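Local coordinates for protein probable benzoylformate decarboxylase (Rhodococcus jostii, PDB 7ORX) that binds thiamine diphosphate and a sodium ion and probably acts as a thiamine diphosphate-dependent enzyme, at residues P358-D372 against T382-H394. Numbering follows the deposited sequence.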
loop_
_atom_site.group_PDB
_atom_site.type_symbol
_atom_site.label_atom_id
_atom_site.label_comp_id
_atom_site.label_asym_id
_atom_site.label_seq_id
_atom_site.Cartn_x
_atom_site.Cartn_y
_atom_site.Cartn_z
ATOM N N PRO C 358 40.494 -17.589 -9.040
ATOM C CA PRO C 358 39.557 -18.070 -8.022
ATOM C C PRO C 358 39.598 -19.599 -7.842
ATOM O O PRO C 358 39.578 -20.029 -6.730
ATOM C CB PRO C 358 38.226 -17.534 -8.559
ATOM C CG PRO C 358 38.630 -16.212 -9.162
ATOM C CD PRO C 358 39.917 -16.557 -9.921
ATOM N N ALA C 359 39.709 -20.382 -8.910
ATOM C CA ALA C 359 39.740 -21.865 -8.828
ATOM C C ALA C 359 40.925 -22.302 -7.964
ATOM O O ALA C 359 40.775 -23.225 -7.202
ATOM C CB ALA C 359 39.782 -22.491 -10.200
ATOM N N GLN C 360 42.060 -21.631 -8.048
ATOM C CA GLN C 360 43.249 -21.988 -7.228
ATOM C C GLN C 360 43.050 -21.504 -5.801
ATOM O O GLN C 360 43.437 -22.224 -4.868
ATOM C CB GLN C 360 44.535 -21.385 -7.787
ATOM C CG GLN C 360 45.762 -21.962 -7.102
ATOM C CD GLN C 360 47.026 -21.233 -7.486
ATOM O OE1 GLN C 360 48.132 -21.739 -7.295
ATOM N NE2 GLN C 360 46.875 -20.020 -8.005
ATOM N N LEU C 361 42.501 -20.312 -5.629
ATOM C CA LEU C 361 42.232 -19.784 -4.274
ATOM C C LEU C 361 41.311 -20.752 -3.539
ATOM O O LEU C 361 41.559 -21.023 -2.383
ATOM C CB LEU C 361 41.612 -18.392 -4.360
ATOM C CG LEU C 361 41.311 -17.771 -3.012
ATOM C CD1 LEU C 361 42.545 -17.722 -2.133
ATOM C CD2 LEU C 361 40.730 -16.383 -3.175
ATOM N N PHE C 362 40.291 -21.281 -4.197
ATOM C CA PHE C 362 39.323 -22.189 -3.546
ATOM C C PHE C 362 39.991 -23.529 -3.251
ATOM O O PHE C 362 39.729 -24.128 -2.213
ATOM C CB PHE C 362 38.021 -22.276 -4.341
ATOM C CG PHE C 362 37.234 -20.988 -4.407
ATOM C CD1 PHE C 362 37.241 -20.079 -3.375
ATOM C CD2 PHE C 362 36.490 -20.674 -5.526
ATOM C CE1 PHE C 362 36.564 -18.874 -3.475
ATOM C CE2 PHE C 362 35.793 -19.484 -5.614
ATOM C CZ PHE C 362 35.829 -18.582 -4.581
ATOM N N ALA C 363 40.897 -23.987 -4.087
ATOM C CA ALA C 363 41.643 -25.245 -3.840
ATOM C C ALA C 363 42.561 -25.073 -2.633
ATOM O O ALA C 363 42.606 -25.986 -1.821
ATOM C CB ALA C 363 42.387 -25.662 -5.075
ATOM N N LEU C 364 43.251 -23.938 -2.509
ATOM C CA LEU C 364 44.016 -23.569 -1.281
ATOM C C LEU C 364 43.041 -23.495 -0.092
ATOM O O LEU C 364 43.364 -24.025 0.965
ATOM C CB LEU C 364 44.740 -22.238 -1.489
ATOM C CG LEU C 364 46.161 -22.332 -2.038
ATOM C CD1 LEU C 364 46.437 -23.649 -2.782
ATOM C CD2 LEU C 364 46.437 -21.125 -2.947
ATOM N N VAL C 365 41.869 -22.890 -0.238
ATOM C CA VAL C 365 40.926 -22.844 0.906
ATOM C C VAL C 365 40.500 -24.281 1.262
ATOM O O VAL C 365 40.440 -24.588 2.438
ATOM C CB VAL C 365 39.726 -21.931 0.603
ATOM C CG1 VAL C 365 38.599 -22.115 1.601
ATOM C CG2 VAL C 365 40.171 -20.468 0.514
ATOM N N ARG C 366 40.238 -25.143 0.289
ATOM C CA ARG C 366 39.854 -26.545 0.568
ATOM C C ARG C 366 40.930 -27.207 1.434
ATOM O O ARG C 366 40.581 -27.799 2.460
ATOM C CB ARG C 366 39.641 -27.338 -0.727
ATOM C CG ARG C 366 39.244 -28.791 -0.499
ATOM C CD ARG C 366 39.143 -29.593 -1.775
ATOM N NE ARG C 366 40.377 -29.771 -2.581
ATOM C CZ ARG C 366 40.618 -29.209 -3.765
ATOM N NH1 ARG C 366 39.761 -28.372 -4.319
ATOM N NH2 ARG C 366 41.741 -29.460 -4.389
ATOM N N ALA C 367 42.190 -27.109 1.029
ATOM C CA ALA C 367 43.350 -27.768 1.670
ATOM C C ALA C 367 43.618 -27.207 3.072
ATOM O O ALA C 367 44.101 -27.960 3.905
ATOM C CB ALA C 367 44.549 -27.595 0.784
ATOM N N GLY C 368 43.356 -25.925 3.327
ATOM C CA GLY C 368 43.668 -25.254 4.612
ATOM C C GLY C 368 42.538 -25.328 5.615
ATOM O O GLY C 368 42.812 -25.263 6.774
ATOM N N ALA C 369 41.287 -25.413 5.184
ATOM C CA ALA C 369 40.112 -25.081 6.016
ATOM C C ALA C 369 39.645 -26.340 6.705
ATOM O O ALA C 369 39.693 -27.405 6.117
ATOM C CB ALA C 369 38.983 -24.519 5.192
ATOM N N PRO C 370 39.093 -26.232 7.932
ATOM C CA PRO C 370 38.538 -27.402 8.612
ATOM C C PRO C 370 37.441 -28.114 7.808
ATOM O O PRO C 370 36.711 -27.451 7.091
ATOM C CB PRO C 370 37.964 -26.827 9.895
ATOM C CG PRO C 370 38.708 -25.528 10.106
ATOM C CD PRO C 370 39.020 -24.996 8.726
ATOM N N ASP C 371 37.353 -29.446 7.968
ATOM C CA ASP C 371 36.300 -30.367 7.452
ATOM C C ASP C 371 34.905 -29.695 7.498
ATOM O O ASP C 371 34.078 -29.938 6.610
ATOM C CB ASP C 371 36.369 -31.633 8.327
ATOM C CG ASP C 371 35.695 -32.899 7.832
ATOM O OD1 ASP C 371 36.179 -33.439 6.769
ATOM O OD2 ASP C 371 34.734 -33.383 8.554
ATOM N N ASP C 372 34.634 -28.883 8.520
ATOM C CA ASP C 372 33.268 -28.449 8.896
ATOM C C ASP C 372 33.173 -26.925 8.867
ATOM O O ASP C 372 32.286 -26.376 9.538
ATOM C CB ASP C 372 32.900 -28.988 10.285
ATOM C CG ASP C 372 33.762 -28.477 11.451
ATOM O OD1 ASP C 372 34.796 -27.793 11.208
ATOM O OD2 ASP C 372 33.389 -28.741 12.610
ATOM N N THR C 382 32.620 -15.859 -9.421
ATOM C CA THR C 382 33.492 -17.012 -9.068
ATOM C C THR C 382 32.682 -18.283 -8.786
ATOM O O THR C 382 33.208 -19.186 -8.119
ATOM C CB THR C 382 34.278 -16.681 -7.801
ATOM O OG1 THR C 382 33.366 -16.578 -6.713
ATOM C CG2 THR C 382 35.037 -15.382 -7.897
ATOM N N SER C 383 31.435 -18.370 -9.235
ATOM C CA SER C 383 30.531 -19.471 -8.828
ATOM C C SER C 383 31.014 -20.833 -9.364
ATOM O O SER C 383 31.166 -21.758 -8.589
ATOM C CB SER C 383 29.144 -19.163 -9.226
ATOM O OG SER C 383 28.354 -19.474 -8.108
ATOM N N ASP C 384 31.213 -20.969 -10.668
ATOM C CA ASP C 384 31.697 -22.214 -11.336
ATOM C C ASP C 384 32.973 -22.719 -10.632
ATOM O O ASP C 384 33.071 -23.945 -10.372
ATOM C CB ASP C 384 31.910 -21.967 -12.832
ATOM C CG ASP C 384 30.635 -22.035 -13.665
ATOM O OD1 ASP C 384 29.550 -22.239 -13.076
ATOM O OD2 ASP C 384 30.728 -21.895 -14.918
ATOM N N ALA C 385 33.897 -21.812 -10.305
ATOM C CA ALA C 385 35.145 -22.105 -9.561
ATOM C C ALA C 385 34.821 -22.694 -8.182
ATOM O O ALA C 385 35.367 -23.730 -7.829
ATOM C CB ALA C 385 35.953 -20.843 -9.437
ATOM N N PHE C 386 33.967 -22.050 -7.407
ATOM C CA PHE C 386 33.620 -22.519 -6.044
ATOM C C PHE C 386 33.140 -23.984 -6.105
ATOM O O PHE C 386 33.621 -24.838 -5.371
ATOM C CB PHE C 386 32.586 -21.558 -5.439
ATOM C CG PHE C 386 32.233 -21.890 -4.026
ATOM C CD1 PHE C 386 31.312 -22.854 -3.737
ATOM C CD2 PHE C 386 32.922 -21.308 -2.993
ATOM C CE1 PHE C 386 31.052 -23.223 -2.430
ATOM C CE2 PHE C 386 32.682 -21.675 -1.682
ATOM C CZ PHE C 386 31.740 -22.638 -1.409
ATOM N N TRP C 387 32.200 -24.290 -6.988
ATOM C CA TRP C 387 31.471 -25.581 -6.941
ATOM C C TRP C 387 32.358 -26.707 -7.468
ATOM O O TRP C 387 32.200 -27.872 -7.049
ATOM C CB TRP C 387 30.139 -25.447 -7.678
ATOM C CG TRP C 387 29.193 -24.580 -6.911
ATOM C CD1 TRP C 387 28.750 -23.330 -7.224
ATOM C CD2 TRP C 387 28.613 -24.901 -5.641
ATOM N NE1 TRP C 387 27.906 -22.865 -6.251
ATOM C CE2 TRP C 387 27.813 -23.805 -5.268
ATOM C CE3 TRP C 387 28.644 -26.035 -4.824
ATOM C CZ2 TRP C 387 27.077 -23.803 -4.101
ATOM C CZ3 TRP C 387 27.901 -26.039 -3.673
ATOM C CH2 TRP C 387 27.131 -24.934 -3.321
ATOM N N SER C 388 33.287 -26.364 -8.336
ATOM C CA SER C 388 34.178 -27.350 -8.999
ATOM C C SER C 388 35.338 -27.680 -8.056
ATOM O O SER C 388 36.097 -28.596 -8.343
ATOM C CB SER C 388 34.649 -26.830 -10.340
ATOM O OG SER C 388 35.644 -25.843 -10.150
ATOM N N GLN C 389 35.426 -26.995 -6.916
ATOM C CA GLN C 389 36.671 -26.956 -6.116
ATOM C C GLN C 389 36.393 -27.103 -4.608
ATOM O O GLN C 389 37.354 -27.309 -3.912
ATOM C CB GLN C 389 37.376 -25.660 -6.506
ATOM C CG GLN C 389 38.891 -25.763 -6.510
ATOM C CD GLN C 389 39.441 -26.666 -7.591
ATOM O OE1 GLN C 389 40.303 -27.488 -7.339
ATOM N NE2 GLN C 389 38.972 -26.503 -8.810
ATOM N N MET C 390 35.150 -27.093 -4.099
ATOM C CA MET C 390 34.932 -27.138 -2.628
ATOM C C MET C 390 34.394 -28.490 -2.187
ATOM O O MET C 390 33.663 -29.110 -2.999
ATOM C CB MET C 390 33.977 -26.028 -2.205
ATOM C CG MET C 390 34.615 -24.663 -2.370
ATOM S SD MET C 390 36.009 -24.479 -1.270
ATOM C CE MET C 390 35.178 -23.706 0.105
ATOM N N ASP C 391 34.767 -28.907 -0.960
ATOM C CA ASP C 391 34.328 -30.191 -0.324
ATOM C C ASP C 391 33.490 -29.868 0.914
ATOM O O ASP C 391 34.013 -29.925 2.023
ATOM C CB ASP C 391 35.493 -31.129 0.030
ATOM C CG ASP C 391 35.119 -32.488 0.625
ATOM O OD1 ASP C 391 33.907 -32.777 0.789
ATOM O OD2 ASP C 391 36.058 -33.257 0.937
ATOM N N LEU C 392 32.216 -29.598 0.691
ATOM C CA LEU C 392 31.186 -29.296 1.727
ATOM C C LEU C 392 30.463 -30.588 2.072
ATOM O O LEU C 392 29.996 -31.239 1.147
ATOM C CB LEU C 392 30.206 -28.291 1.122
ATOM C CG LEU C 392 30.630 -26.825 1.100
ATOM C CD1 LEU C 392 32.111 -26.670 0.990
ATOM C CD2 LEU C 392 29.962 -26.086 -0.038
ATOM N N SER C 393 30.355 -30.967 3.339
ATOM C CA SER C 393 29.769 -32.295 3.686
ATOM C C SER C 393 28.870 -32.270 4.927
ATOM O O SER C 393 28.487 -33.345 5.359
ATOM C CB SER C 393 30.869 -33.329 3.830
ATOM O OG SER C 393 31.689 -33.055 4.949
ATOM N N HIS C 394 28.661 -31.107 5.533
ATOM C CA HIS C 394 27.899 -30.887 6.786
ATOM C C HIS C 394 26.736 -29.952 6.496
ATOM O O HIS C 394 26.885 -29.058 5.597
ATOM C CB HIS C 394 28.757 -30.311 7.932
ATOM C CG HIS C 394 29.700 -31.313 8.523
ATOM N ND1 HIS C 394 30.908 -31.625 7.907
ATOM C CD2 HIS C 394 29.644 -32.064 9.650
ATOM C CE1 HIS C 394 31.550 -32.528 8.623
ATOM N NE2 HIS C 394 30.786 -32.823 9.699
#
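Nearest in register at A359 and A385, helix 358-368 and helix 383-389 run side by side, their axes approaching to 8.5 Å with N-to-C directions 35° apart. Small residues suit this close pass: the ring CB of P358 and the methyl of A359 both meet A385 CB, with A359 CB 4.2 Å from it. F362 fills the middle. Its CG lies anti to its own carbonyl carbon, which lays the ring against the start of the other helix: F386 turns an edge to its face in a T-shaped pair, planes at 73°, while T382 sits at the ring's rim. T382 OG1 hydrogen-bonds to S379 OG, and the T382 side chain is about 4 Å from the bound thiamine diphosphate. Strand 374-378 lies between the two helices in the chain and belongs to the parallel sheet that they cover in the C-terminal TPP-binding domain; V365 and M390 both rest on Y375 of that strand. Q389, a knob among A359, F362, A363 and R366, combines a packing stem with a polar end. R366, its chain bent at chi3, brings NH1 back onto two oxygens of that residue, 2.7 Å to Q389 O and, nearly straight at 168°, 3.2 Å to Q389 OE1; F346 adds a cation-pi contact. Beyond the helices, D372 CB lies over the face of the H394 imidazole, 4.1 Å from its centroid, while D371 OD2 approaches the ring's edge, 3.3 Å from H394 CE1.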